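Local coordinates for protein lovastatin nonaketide synthase, polyketide synthase component (Aspergillus terreus, PDB 7CPX) that assembles dihydromonacolin L, the nonaketide precursor of lovastatin, from nine malonyl-CoA units by repeated condensation and reduction with one methylation, working together with the partner enoyl reductase LovC, at residues A1944-A1949 with Q1976-A1981; D1963-L1968 with I1985-H1990; V1967-S1972 with D2034-Q2039; L2010-R2015 with R2023-G2028; R2027-L2032 with K2050-G2055. The protein carries 2 engineered substitutions. One frame throughout, in Å; residues are numbered along the deposited sequence.

Contact 1: A1944-A1949 with Q1976-A1981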
# COMPACT_ATOMS: atom_id res chain seq x y z
N ALA A 1944 27.49 5.78 44.16
CA ALA A 1944 26.20 5.17 44.46
C ALA A 1944 25.82 4.17 43.38
O ALA A 1944 25.43 3.04 43.68
CB ALA A 1944 25.13 6.26 44.59
N ALA A 1945 25.98 4.57 42.12
CA ALA A 1945 25.68 3.65 41.02
C ALA A 1945 26.59 2.42 41.07
O ALA A 1945 26.13 1.29 40.89
CB ALA A 1945 25.82 4.36 39.68
N ALA A 1946 27.88 2.64 41.30
CA ALA A 1946 28.83 1.53 41.31
C ALA A 1946 28.54 0.56 42.46
O ALA A 1946 28.58 -0.66 42.27
CB ALA A 1946 30.26 2.06 41.41
N VAL A 1947 28.26 1.09 43.65
CA VAL A 1947 27.96 0.24 44.79
C VAL A 1947 26.66 -0.51 44.57
O VAL A 1947 26.53 -1.67 44.96
CB VAL A 1947 27.93 1.07 46.08
CG1 VAL A 1947 27.45 0.22 47.25
CG2 VAL A 1947 29.30 1.64 46.38
N LEU A 1948 25.68 0.14 43.93
CA LEU A 1948 24.46 -0.57 43.57
C LEU A 1948 24.77 -1.74 42.66
O LEU A 1948 24.28 -2.86 42.87
CB LEU A 1948 23.48 0.40 42.90
CG LEU A 1948 22.09 -0.08 42.47
CD1 LEU A 1948 22.15 -1.09 41.33
CD2 LEU A 1948 21.32 -0.65 43.65
N ALA A 1949 25.58 -1.50 41.63
CA ALA A 1949 25.92 -2.57 40.69
C ALA A 1949 26.63 -3.71 41.40
O ALA A 1949 26.35 -4.89 41.15
CB ALA A 1949 26.79 -2.02 39.56
N GLN A 1976 36.17 4.03 36.31
CA GLN A 1976 37.23 3.98 37.31
C GLN A 1976 36.68 3.58 38.67
O GLN A 1976 37.26 2.74 39.37
CB GLN A 1976 37.94 5.34 37.40
CG GLN A 1976 38.98 5.42 38.50
CD GLN A 1976 39.71 6.75 38.51
OE1 GLN A 1976 39.54 7.57 37.60
NE2 GLN A 1976 40.54 6.97 39.52
N MET A 1977 35.55 4.16 39.07
CA MET A 1977 35.00 3.87 40.38
C MET A 1977 34.43 2.46 40.45
O MET A 1977 34.48 1.82 41.51
CB MET A 1977 33.93 4.90 40.73
CG MET A 1977 34.46 6.33 40.79
SD MET A 1977 35.85 6.54 41.93
CE MET A 1977 35.97 8.32 41.97
N LEU A 1978 33.90 1.94 39.34
CA LEU A 1978 33.47 0.55 39.29
C LEU A 1978 34.65 -0.39 39.45
O LEU A 1978 34.55 -1.41 40.14
CB LEU A 1978 32.74 0.28 37.97
CG LEU A 1978 31.33 0.83 37.86
CD1 LEU A 1978 30.92 0.95 36.40
CD2 LEU A 1978 30.35 -0.05 38.61
N LEU A 1979 35.78 -0.07 38.81
CA LEU A 1979 36.97 -0.88 39.00
C LEU A 1979 37.41 -0.85 40.46
O LEU A 1979 37.76 -1.89 41.04
CB LEU A 1979 38.10 -0.39 38.10
CG LEU A 1979 37.91 -0.67 36.60
CD1 LEU A 1979 38.98 0.03 35.79
CD2 LEU A 1979 37.92 -2.17 36.33
N HIS A 1980 37.39 0.33 41.08
CA HIS A 1980 37.76 0.43 42.49
C HIS A 1980 36.82 -0.40 43.36
O HIS A 1980 37.27 -1.11 44.27
CB HIS A 1980 37.74 1.89 42.93
CG HIS A 1980 38.85 2.71 42.35
ND1 HIS A 1980 40.05 2.17 41.95
CD2 HIS A 1980 38.93 4.04 42.10
CE1 HIS A 1980 40.83 3.12 41.48
NE2 HIS A 1980 40.18 4.27 41.56
N ALA A 1981 35.52 -0.31 43.11
CA ALA A 1981 34.55 -1.06 43.91
C ALA A 1981 34.73 -2.56 43.72
O ALA A 1981 34.62 -3.33 44.68
CB ALA A 1981 33.13 -0.64 43.54

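Contact 2: D1963-L1968 with I1985-H1990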
# COMPACT_ATOMS: atom_id res chain seq x y z
N ASP A 1963 31.24 -13.98 40.33
CA ASP A 1963 32.69 -13.87 40.39
C ASP A 1963 33.26 -12.89 39.38
O ASP A 1963 34.38 -12.41 39.57
CB ASP A 1963 33.34 -15.24 40.18
CG ASP A 1963 32.87 -16.27 41.18
OD1 ASP A 1963 32.52 -15.88 42.32
OD2 ASP A 1963 32.85 -17.47 40.85
N SER A 1964 32.52 -12.58 38.31
CA SER A 1964 32.95 -11.60 37.33
C SER A 1964 31.72 -11.03 36.64
O SER A 1964 30.77 -11.75 36.35
CB SER A 1964 33.90 -12.22 36.30
OG SER A 1964 34.29 -11.27 35.33
N ILE A 1965 31.76 -9.72 36.38
CA ILE A 1965 30.67 -9.01 35.71
C ILE A 1965 31.25 -8.09 34.65
O ILE A 1965 32.44 -7.76 34.66
CB ILE A 1965 29.80 -8.20 36.70
CG1 ILE A 1965 30.58 -7.01 37.27
CG2 ILE A 1965 29.31 -9.10 37.82
CD1 ILE A 1965 29.77 -6.14 38.20
N LEU A 1966 30.39 -7.66 33.74
CA LEU A 1966 30.74 -6.73 32.68
C LEU A 1966 29.81 -5.53 32.74
O LEU A 1966 28.59 -5.70 32.87
CB LEU A 1966 30.65 -7.39 31.30
CG LEU A 1966 30.89 -6.49 30.09
CD1 LEU A 1966 32.29 -5.92 30.10
CD2 LEU A 1966 30.63 -7.25 28.80
N VAL A 1967 30.38 -4.33 32.66
CA VAL A 1967 29.62 -3.08 32.66
C VAL A 1967 29.86 -2.41 31.32
O VAL A 1967 31.01 -2.16 30.94
CB VAL A 1967 30.04 -2.17 33.82
CG1 VAL A 1967 29.13 -0.95 33.87
CG2 VAL A 1967 29.99 -2.92 35.14
N LEU A 1968 28.77 -2.08 30.63
CA LEU A 1968 28.83 -1.60 29.26
C LEU A 1968 28.63 -0.09 29.21
O LEU A 1968 27.68 0.44 29.80
CB LEU A 1968 27.77 -2.29 28.40
CG LEU A 1968 27.62 -1.78 26.96
CD1 LEU A 1968 28.94 -1.84 26.23
CD2 LEU A 1968 26.56 -2.58 26.22
N ILE A 1985 35.54 -5.12 46.74
CA ILE A 1985 34.63 -6.23 47.02
C ILE A 1985 35.13 -7.55 46.46
O ILE A 1985 34.49 -8.59 46.67
CB ILE A 1985 33.23 -5.92 46.47
CG1 ILE A 1985 32.17 -6.81 47.14
CG2 ILE A 1985 33.20 -6.12 44.96
CD1 ILE A 1985 30.75 -6.47 46.73
N GLY A 1986 36.26 -7.55 45.75
CA GLY A 1986 36.77 -8.77 45.16
C GLY A 1986 35.91 -9.34 44.06
O GLY A 1986 35.79 -10.56 43.95
N LEU A 1987 35.31 -8.48 43.24
CA LEU A 1987 34.52 -8.90 42.09
C LEU A 1987 35.20 -8.41 40.82
O LEU A 1987 35.46 -7.21 40.67
CB LEU A 1987 33.09 -8.37 42.18
CG LEU A 1987 32.16 -8.70 41.01
CD1 LEU A 1987 32.26 -10.16 40.64
CD2 LEU A 1987 30.72 -8.35 41.36
N GLN A 1988 35.47 -9.33 39.90
CA GLN A 1988 36.19 -9.01 38.67
C GLN A 1988 35.28 -8.23 37.74
O GLN A 1988 34.41 -8.79 37.07
CB GLN A 1988 36.69 -10.30 38.01
CG GLN A 1988 37.51 -10.07 36.75
CD GLN A 1988 38.25 -11.32 36.32
OE1 GLN A 1988 39.24 -11.71 36.93
NE2 GLN A 1988 37.77 -11.95 35.25
N VAL A 1989 35.48 -6.92 37.68
CA VAL A 1989 34.66 -6.02 36.88
C VAL A 1989 35.39 -5.73 35.57
O VAL A 1989 36.55 -5.31 35.58
CB VAL A 1989 34.35 -4.72 37.63
CG1 VAL A 1989 33.64 -3.74 36.72
CG2 VAL A 1989 33.51 -5.01 38.86
N HIS A 1990 34.71 -5.95 34.45
CA HIS A 1990 35.21 -5.59 33.14
C HIS A 1990 34.45 -4.37 32.64
O HIS A 1990 33.26 -4.23 32.89
CB HIS A 1990 35.05 -6.75 32.15
CG HIS A 1990 35.74 -8.01 32.57
ND1 HIS A 1990 37.09 -8.22 32.36
CD2 HIS A 1990 35.28 -9.12 33.18
CE1 HIS A 1990 37.42 -9.40 32.83
NE2 HIS A 1990 36.34 -9.97 33.33

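Contact 3: V1967-S1972 with D2034-Q2039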
# COMPACT_ATOMS: atom_id res chain seq x y z
N VAL A 1967 30.38 -4.33 32.66
CA VAL A 1967 29.62 -3.08 32.66
C VAL A 1967 29.86 -2.41 31.32
O VAL A 1967 31.01 -2.16 30.94
CB VAL A 1967 30.04 -2.17 33.82
CG1 VAL A 1967 29.13 -0.95 33.87
CG2 VAL A 1967 29.99 -2.92 35.14
N LEU A 1968 28.77 -2.08 30.63
CA LEU A 1968 28.83 -1.60 29.26
C LEU A 1968 28.63 -0.09 29.21
O LEU A 1968 27.68 0.44 29.80
CB LEU A 1968 27.77 -2.29 28.40
CG LEU A 1968 27.62 -1.78 26.96
CD1 LEU A 1968 28.94 -1.84 26.23
CD2 LEU A 1968 26.56 -2.58 26.22
N ASN A 1969 29.54 0.59 28.52
CA ASN A 1969 29.48 2.03 28.31
C ASN A 1969 29.15 2.80 29.59
O ASN A 1969 28.19 3.58 29.63
CB ASN A 1969 28.47 2.37 27.22
CG ASN A 1969 28.54 3.81 26.78
OD1 ASN A 1969 29.55 4.49 27.01
ND2 ASN A 1969 27.49 4.30 26.14
N PRO A 1970 29.93 2.61 30.66
CA PRO A 1970 29.76 3.44 31.84
C PRO A 1970 30.50 4.75 31.69
O PRO A 1970 31.44 4.85 30.88
CB PRO A 1970 30.36 2.58 32.96
CG PRO A 1970 31.45 1.84 32.27
CD PRO A 1970 30.96 1.58 30.86
N PRO A 1971 30.13 5.78 32.45
CA PRO A 1971 30.93 7.01 32.46
C PRO A 1971 32.37 6.72 32.88
O PRO A 1971 32.63 5.84 33.71
CB PRO A 1971 30.22 7.90 33.48
CG PRO A 1971 28.80 7.43 33.45
CD PRO A 1971 28.84 5.96 33.13
N SER A 1972 33.30 7.46 32.28
CA SER A 1972 34.72 7.25 32.58
C SER A 1972 34.96 7.29 34.08
O SER A 1972 35.63 6.40 34.64
CB SER A 1972 35.55 8.32 31.87
OG SER A 1972 35.18 9.62 32.29
N ASP A 2034 24.24 -2.70 31.78
CA ASP A 2034 24.23 -1.76 30.67
C ASP A 2034 23.91 -0.38 31.21
O ASP A 2034 22.75 -0.07 31.50
CB ASP A 2034 23.23 -2.19 29.60
CG ASP A 2034 23.19 -1.24 28.42
OD1 ASP A 2034 24.03 -0.32 28.36
OD2 ASP A 2034 22.32 -1.42 27.54
N LEU A 2035 24.93 0.46 31.35
CA LEU A 2035 24.77 1.84 31.77
C LEU A 2035 24.78 2.80 30.59
O LEU A 2035 24.86 4.01 30.80
CB LEU A 2035 25.87 2.22 32.76
CG LEU A 2035 26.01 1.31 33.98
CD1 LEU A 2035 27.00 1.90 34.97
CD2 LEU A 2035 24.66 1.08 34.65
N SER A 2036 24.69 2.28 29.37
CA SER A 2036 24.68 3.13 28.19
C SER A 2036 23.44 4.01 28.19
O SER A 2036 22.33 3.52 27.96
CB SER A 2036 24.73 2.28 26.92
OG SER A 2036 24.80 3.09 25.76
N ALA A 2037 23.62 5.30 28.44
CA ALA A 2037 22.49 6.22 28.42
C ALA A 2037 21.84 6.25 27.04
O ALA A 2037 20.61 6.24 26.92
CB ALA A 2037 22.94 7.62 28.84
N ASP A 2038 22.66 6.28 25.99
CA ASP A 2038 22.13 6.21 24.64
C ASP A 2038 21.57 4.82 24.39
O ASP A 2038 22.22 3.81 24.67
CB ASP A 2038 23.23 6.53 23.63
CG ASP A 2038 22.72 6.56 22.20
OD1 ASP A 2038 21.49 6.41 22.00
OD2 ASP A 2038 23.54 6.74 21.28
N GLN A 2039 20.35 4.76 23.85
CA GLN A 2039 19.69 3.49 23.60
C GLN A 2039 20.24 2.76 22.39
O GLN A 2039 19.86 1.61 22.15
CB GLN A 2039 18.18 3.71 23.43
CG GLN A 2039 17.53 4.43 24.60
CD GLN A 2039 16.06 4.70 24.38
OE1 GLN A 2039 15.46 4.21 23.42
NE2 GLN A 2039 15.46 5.48 25.27

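Contact 4: L2010-R2015 with R2023-G2028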
# COMPACT_ATOMS: atom_id res chain seq x y z
N LEU A 2010 37.25 -2.02 27.50
CA LEU A 2010 37.11 -2.85 26.30
C LEU A 2010 36.36 -2.02 25.26
O LEU A 2010 35.13 -1.94 25.27
CB LEU A 2010 36.37 -4.14 26.63
CG LEU A 2010 36.06 -5.05 25.44
CD1 LEU A 2010 37.32 -5.41 24.68
CD2 LEU A 2010 35.34 -6.31 25.91
N THR A 2011 37.11 -1.40 24.36
CA THR A 2011 36.55 -0.43 23.41
C THR A 2011 35.74 -1.18 22.36
O THR A 2011 36.19 -1.44 21.24
CB THR A 2011 37.65 0.40 22.77
OG1 THR A 2011 38.63 -0.46 22.18
CG2 THR A 2011 38.32 1.29 23.81
N LEU A 2012 34.51 -1.52 22.73
CA LEU A 2012 33.57 -2.12 21.80
C LEU A 2012 33.02 -1.04 20.87
O LEU A 2012 33.43 0.12 20.90
CB LEU A 2012 32.45 -2.82 22.54
CG LEU A 2012 32.85 -3.96 23.48
CD1 LEU A 2012 31.62 -4.53 24.17
CD2 LEU A 2012 33.59 -5.05 22.73
N HIS A 2013 32.06 -1.43 20.04
CA HIS A 2013 31.40 -0.51 19.13
C HIS A 2013 29.95 -0.93 18.98
O HIS A 2013 29.64 -2.13 18.95
CB HIS A 2013 32.08 -0.48 17.76
CG HIS A 2013 31.69 0.69 16.91
ND1 HIS A 2013 30.44 0.85 16.38
CD2 HIS A 2013 32.41 1.77 16.51
CE1 HIS A 2013 30.39 1.97 15.68
NE2 HIS A 2013 31.57 2.55 15.75
N ALA A 2014 29.06 0.05 18.88
CA ALA A 2014 27.66 -0.26 18.63
C ALA A 2014 27.53 -0.96 17.28
O ALA A 2014 28.34 -0.76 16.37
CB ALA A 2014 26.82 1.01 18.65
N ARG A 2015 26.52 -1.81 17.17
CA ARG A 2015 26.27 -2.62 15.98
C ARG A 2015 27.35 -3.67 15.76
O ARG A 2015 27.49 -4.19 14.64
CB ARG A 2015 26.12 -1.74 14.73
CG ARG A 2015 24.83 -0.94 14.70
CD ARG A 2015 25.02 0.38 13.98
NE ARG A 2015 25.50 1.42 14.87
CZ ARG A 2015 24.72 2.15 15.67
NH1 ARG A 2015 23.41 1.96 15.71
NH2 ARG A 2015 25.27 3.09 16.43
N ARG A 2023 34.40 -13.26 20.46
CA ARG A 2023 35.86 -13.23 20.36
C ARG A 2023 36.47 -12.38 21.47
O ARG A 2023 37.48 -12.77 22.06
CB ARG A 2023 36.28 -12.71 18.99
CG ARG A 2023 37.77 -12.77 18.75
CD ARG A 2023 38.14 -12.23 17.38
NE ARG A 2023 37.99 -10.78 17.30
CZ ARG A 2023 38.86 -9.91 17.78
NH1 ARG A 2023 39.96 -10.30 18.41
NH2 ARG A 2023 38.63 -8.61 17.63
N VAL A 2024 35.88 -11.23 21.75
CA VAL A 2024 36.49 -10.24 22.64
C VAL A 2024 35.95 -10.33 24.06
O VAL A 2024 36.71 -10.24 25.02
CB VAL A 2024 36.31 -8.82 22.07
CG1 VAL A 2024 36.87 -8.74 20.66
CG2 VAL A 2024 34.85 -8.40 22.10
N LEU A 2025 34.64 -10.50 24.22
CA LEU A 2025 34.06 -10.46 25.55
C LEU A 2025 34.61 -11.61 26.40
O LEU A 2025 34.68 -12.75 25.92
CB LEU A 2025 32.53 -10.56 25.49
CG LEU A 2025 31.78 -9.42 24.79
CD1 LEU A 2025 30.29 -9.57 25.04
CD2 LEU A 2025 32.26 -8.06 25.26
N PRO A 2026 35.00 -11.35 27.64
CA PRO A 2026 35.45 -12.45 28.50
C PRO A 2026 34.32 -13.42 28.78
O PRO A 2026 33.15 -13.03 28.91
CB PRO A 2026 35.91 -11.74 29.78
CG PRO A 2026 35.17 -10.45 29.79
CD PRO A 2026 35.02 -10.06 28.35
N ARG A 2027 34.67 -14.70 28.89
CA ARG A 2027 33.68 -15.75 29.11
C ARG A 2027 33.37 -15.97 30.59
O ARG A 2027 32.43 -16.71 30.90
CB ARG A 2027 34.14 -17.06 28.48
CG ARG A 2027 34.48 -16.95 27.00
CD ARG A 2027 33.31 -16.42 26.19
NE ARG A 2027 33.58 -16.42 24.76
CZ ARG A 2027 33.38 -17.46 23.95
NH1 ARG A 2027 32.92 -18.61 24.41
NH2 ARG A 2027 33.66 -17.34 22.66
N GLY A 2028 34.13 -15.36 31.49
CA GLY A 2028 33.86 -15.50 32.91
C GLY A 2028 32.77 -14.60 33.44
O GLY A 2028 32.39 -14.74 34.61

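Contact 5: R2027-L2032 with K2050-G2055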
# COMPACT_ATOMS: atom_id res chain seq x y z
N ARG A 2027 34.67 -14.70 28.89
CA ARG A 2027 33.68 -15.75 29.11
C ARG A 2027 33.37 -15.97 30.59
O ARG A 2027 32.43 -16.71 30.90
CB ARG A 2027 34.14 -17.06 28.48
CG ARG A 2027 34.48 -16.95 27.00
CD ARG A 2027 33.31 -16.42 26.19
NE ARG A 2027 33.58 -16.42 24.76
CZ ARG A 2027 33.38 -17.46 23.95
NH1 ARG A 2027 32.92 -18.61 24.41
NH2 ARG A 2027 33.66 -17.34 22.66
N GLY A 2028 34.13 -15.36 31.49
CA GLY A 2028 33.86 -15.50 32.91
C GLY A 2028 32.77 -14.60 33.44
O GLY A 2028 32.39 -14.74 34.61
N VAL A 2029 32.25 -13.70 32.61
CA VAL A 2029 31.23 -12.76 33.07
C VAL A 2029 29.95 -13.52 33.40
O VAL A 2029 29.50 -14.38 32.63
CB VAL A 2029 30.97 -11.69 32.00
CG1 VAL A 2029 29.72 -10.90 32.34
CG2 VAL A 2029 32.17 -10.77 31.90
N GLN A 2030 29.36 -13.20 34.55
CA GLN A 2030 28.09 -13.78 34.97
C GLN A 2030 26.95 -12.77 34.99
O GLN A 2030 25.79 -13.18 35.05
CB GLN A 2030 28.24 -14.40 36.36
CG GLN A 2030 29.16 -15.61 36.40
CD GLN A 2030 29.90 -15.73 37.72
OE1 GLN A 2030 30.35 -14.73 38.28
NE2 GLN A 2030 30.03 -16.95 38.22
N ALA A 2031 27.25 -11.47 34.95
CA ALA A 2031 26.23 -10.44 34.95
C ALA A 2031 26.63 -9.33 33.99
O ALA A 2031 27.82 -9.06 33.78
CB ALA A 2031 26.01 -9.86 36.36
N LEU A 2032 25.62 -8.69 33.41
CA LEU A 2032 25.80 -7.56 32.51
C LEU A 2032 25.07 -6.35 33.07
O LEU A 2032 23.90 -6.45 33.46
CB LEU A 2032 25.27 -7.89 31.11
CG LEU A 2032 25.34 -6.75 30.09
CD1 LEU A 2032 26.77 -6.28 29.88
CD2 LEU A 2032 24.72 -7.17 28.77
N LYS A 2050 23.33 -13.12 24.09
CA LYS A 2050 23.49 -14.34 23.30
C LYS A 2050 24.88 -14.94 23.45
O LYS A 2050 25.03 -16.16 23.34
CB LYS A 2050 23.21 -14.05 21.82
CG LYS A 2050 21.78 -13.67 21.52
CD LYS A 2050 21.55 -13.54 20.02
CE LYS A 2050 20.10 -13.23 19.70
NZ LYS A 2050 19.87 -13.17 18.23
N VAL A 2051 25.89 -14.12 23.71
CA VAL A 2051 27.26 -14.61 23.76
C VAL A 2051 27.70 -14.89 25.19
O VAL A 2051 28.49 -15.81 25.44
CB VAL A 2051 28.21 -13.60 23.07
CG1 VAL A 2051 27.68 -13.22 21.70
CG2 VAL A 2051 28.40 -12.38 23.94
N LEU A 2052 27.21 -14.11 26.15
CA LEU A 2052 27.61 -14.28 27.54
C LEU A 2052 27.05 -15.59 28.09
O LEU A 2052 26.38 -16.35 27.39
CB LEU A 2052 27.14 -13.08 28.37
CG LEU A 2052 27.77 -11.74 28.00
CD1 LEU A 2052 27.17 -10.62 28.83
CD2 LEU A 2052 29.28 -11.78 28.18
N MET A 2053 27.34 -15.84 29.36
CA MET A 2053 26.90 -17.08 29.98
C MET A 2053 25.38 -17.18 29.92
O MET A 2053 24.69 -16.18 30.14
CB MET A 2053 27.38 -17.14 31.43
CG MET A 2053 26.96 -18.40 32.17
SD MET A 2053 27.50 -18.41 33.90
CE MET A 2053 29.28 -18.35 33.71
N PRO A 2054 24.83 -18.35 29.62
CA PRO A 2054 23.37 -18.49 29.63
C PRO A 2054 22.79 -18.12 30.99
O PRO A 2054 23.36 -18.45 32.03
CB PRO A 2054 23.14 -19.97 29.29
CG PRO A 2054 24.36 -20.38 28.56
CD PRO A 2054 25.49 -19.59 29.16
N GLY A 2055 21.65 -17.44 30.97
CA GLY A 2055 21.07 -16.94 32.20
C GLY A 2055 21.84 -15.82 32.85
O GLY A 2055 21.61 -15.53 34.03

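Contact 1: A1944-A1949 with Q1976-A1981
Ala1946 and Leu1978 supply most of the apolar contact between the two helical segments, and their CA atoms make the nearest backbone approach, 5.2 Å. The touching branch of the leucine is CD2, which rests on the alanine methyl with Leu1978 CD2 and Ala1946 CB 3.5 Å apart. The CB of Leu1978 does not itself point at the facing helix. With CG anti to the carbonyl carbon (chi1 -75°), the outer end of the chain comes nearer instead. Leu1978 CD2 also reaches one turn further along the first helix, to 4.2 Å from Ala1949 CB. Ala1946 CB and Ala1981 CB add a looser approach at 4.5 Å.

Both segments belong to helices, 1935-1953 and 1972-1985, that lie against the same face of a five-stranded parallel sheet in a Rossmann-like alpha/beta subdomain. Their axes approach to 9.0 Å with a signed crossing of -43°, and three of the residues that meet are alanines, so little side chain lies between the axes beyond the one leucine. Around this interface, Ala1981 and Val1947 also touch Leu2094 of helix 2085-2095, while the end of Met1977 leads away from 1944-1949 and touches Met1939 and Leu1943, earlier on the first helix.

Polar interactions stay within each helix. Ordinary backbone bonds run from Ala1949 N to Ala1945 O and from Ala1981 N to Met1977 O. On the flank turned from the partner helix, Gln1976 NE2 gives a weak hydrogen bond to His1980 NE2, 3.4 Å long, and Gln1976 O lies over one face of that imidazole, offset toward its rim.

Contact 2: D1963-L1968 with I1985-H1990
Ser1964, Ile1965 and Leu1966 pair in parallel with Gln1988, Val1989 and His1990, the two strands of a beta-alpha-beta unit whose connection is helix 1972-1985. The ladder is read from three backbone bonds: Ile1965 N to Gln1988 O, His1990 N to Ile1965 O, and Val1967 N to His1990 O, each 2.9 Å long. Gln1988 N to Asp1963 O, at 3.3 Å, extends it at the strand start.

Gln1988 O is gripped twice. Ser1964 OG, held anti to its backbone N (chi1 179°), donates to it over 3.0 Å and arrives from the opposite face of the carbonyl plane to Ile1965 N. The same hydroxyl sits near the edge of the His1990 ring, and Gln1988 NE2 donates to His1990 NE2 over 3.1 Å, tilted 23° from the ring plane.

On the other face, Ile1965 CG1 and Val1989 CG2 lie 3.9 Å apart in side chains that run side by side, and Leu1987 crosses the Ile1965 side chain at about a right angle, CD2 against CG2. Just before the second strand, Gly1986, with positive phi, is the C-prime residue of a Schellman motif that ends the helix. Strand, helix, capped turn and parallel strand in this order are a beta-alpha-beta crossover.

Contact 3: V1967-S1972 with D2034-Q2039
Leu2035 and Val1967 form the tightly packed part of this contact, at the C-terminal edge of the parallel sheet. Leu2035 CD1 lies 3.7 Å from Val1967 CG1, the two side chains crossing obliquely, and the same methyl is 4.0 Å from Pro1970 CB. A chi1 of -54° sets Leu2035 CG anti to the carbonyl carbon, 3.9 Å from Val1967 CG1. Leu1978 and Cys1974 of helix 1972-1985 close over this corner.

The backbone beneath is joined by Leu2035 N to Leu1968 O, a 3.2 Å bond whose donor lies in the carbonyl plane. It follows the parallel bridge between Leu1968 and Asp2034, whose side chains run side by side and point the same way. Past this bridge the two chains no longer pair with each other as strands. Asp2034 OD1 folds back to accept from Ser2036 N, 2.9 Å away and above the carboxylate plane, making an Asx turn, while its OD2 is bonded to Thr2045 OG1 of the following helix.

The looser side lies nearer solvent, with Asn1969 partly exposed. This residue reaches across with its amide: ND2 donates to Ser2036 OG over 3.0 Å, nearly straight at 162° and with the hydroxyl in the amide plane. Ser2036 OG in turn donates to Asp2038 O, on a lone pair, at 2.9 Å.

A hydroxyl that accepts from an amide and donates to a carbonyl has its proton direction fixed, and the carboxylate of Asp2034 has both oxygens engaged. One directional side-chain bond thus ties the two loops where apolar packing gives out, and the bonds within 2034-2038 hold its acceptor in place.

Contact 4: L2010-R2015 with R2023-G2028
Val2024 has one methyl in the contact and the other beside a flat group: CG2 meets Leu2012 CD2 across the segments at 3.6 Å, while CG1 lies 3.5 Å above one face of the guanidinium of Arg2023, offset toward its rim. The second flat group, the imidazole of His2013, is engaged at its edge. His2013 ND1 donates to Ala2014 O over 2.6 Å, within 4° of the ring plane and on a lone pair of the carbonyl.

These polar ends also face another chain. NH1 and NH2 of Arg2023 form salt bridges with Glu2203 and Glu1106 of the second subunit, and His2013 NE2 is hydrogen-bonded to His1100 O of that subunit.

Between the segments the side-chain contact is apolar. Leu2025 CD2 is its hub, 3.6 Å from Leu2010 CD2 and 3.7 Å from Leu2012 CD1, and its side chain crosses both at about a right angle. Leu2012 and Val2024 slide past each other in opposite directions. A chi1 of -64° sets Leu2025 CG anti to the carbonyl carbon; CD2 beyond it makes the contact. Met2048 of helix 2041-2051 touches Leu2012 and Leu2025.

Leu2010 of the short edge strand 2010-2011 and Leu2012 of the loop after it thus meet the end of helix 2018-2024 and the loop leading on toward strand 2031-2034, a helix end packed over a sheet as in Rossmann-like alpha/beta folds.

Contact 5: R2027-L2032 with K2050-G2055
Leu2052 meets the opposite segment with both of its methyls. CD1 is 4.0 Å from Leu2032 CB, and CD2 is 4.2 Å from Val2029 CB, so the branch straddles one residue before strand 2031-2034 and one within it. Next to it Met2053 lies over the backbone, its CB 3.7 Å from Val2029 O. Its chain is extended through SD and then bent at the last torsion (chi3 -62°), which places CE 3.8 Å from Gln2030 CG. The two side chains lie side by side, pointing the same way, with Met2053 SD 4.1 Å from the same Gln2030 CG.

In the next shell, the far end of Gln2030 looks elsewhere: its OE1 accepts from Ser1964 N, at the start of the neighbouring strand, with Asp1963 N also close, though implausibly so and doubtful. Leu2025 packs on Leu2052 and Val2051, and Leu2032 is also met by Met2048 and Thr2045 of helix 2041-2051. Backbone bonds from Leu2032 to Ala2057 and Tyr2059 bring in strand 2057-2059.

Farther out lies the second subunit, whose Phe1888 packs against Pro2054 and whose Asp1202 touches Lys2050. Leu2052 is the first residue to leave helical geometry, so the contact falls where the helix has ended and the chain turns toward the next strand. It is the helix-to-strand loop of a beta-alpha-beta unit, leading into edge strand 2057-2059.

In the fold
All five contacts belong to one parallel sheet, of strand order 3-2-1-4-5, and its helices. Contacts 1, 3 and 5 are buried, whereas contacts 2 and 4 are partly buried. Contact 2 joins adjacent strands by backbone bonds; contact 1 packs two helices on one face, and its Leu1978 touches Val1967, which contacts 2 and 3 share. Contacts 4 and 5 share Arg2027 and Gly2028, meet through Leu2025 and Leu2052, and lie by the second subunit. Their cross-segment chemistry is carbon against carbon or backbone carbonyl, as is that of contact 1, while side-chain hydrogen bonds cross between segments only in contacts 2 and 3.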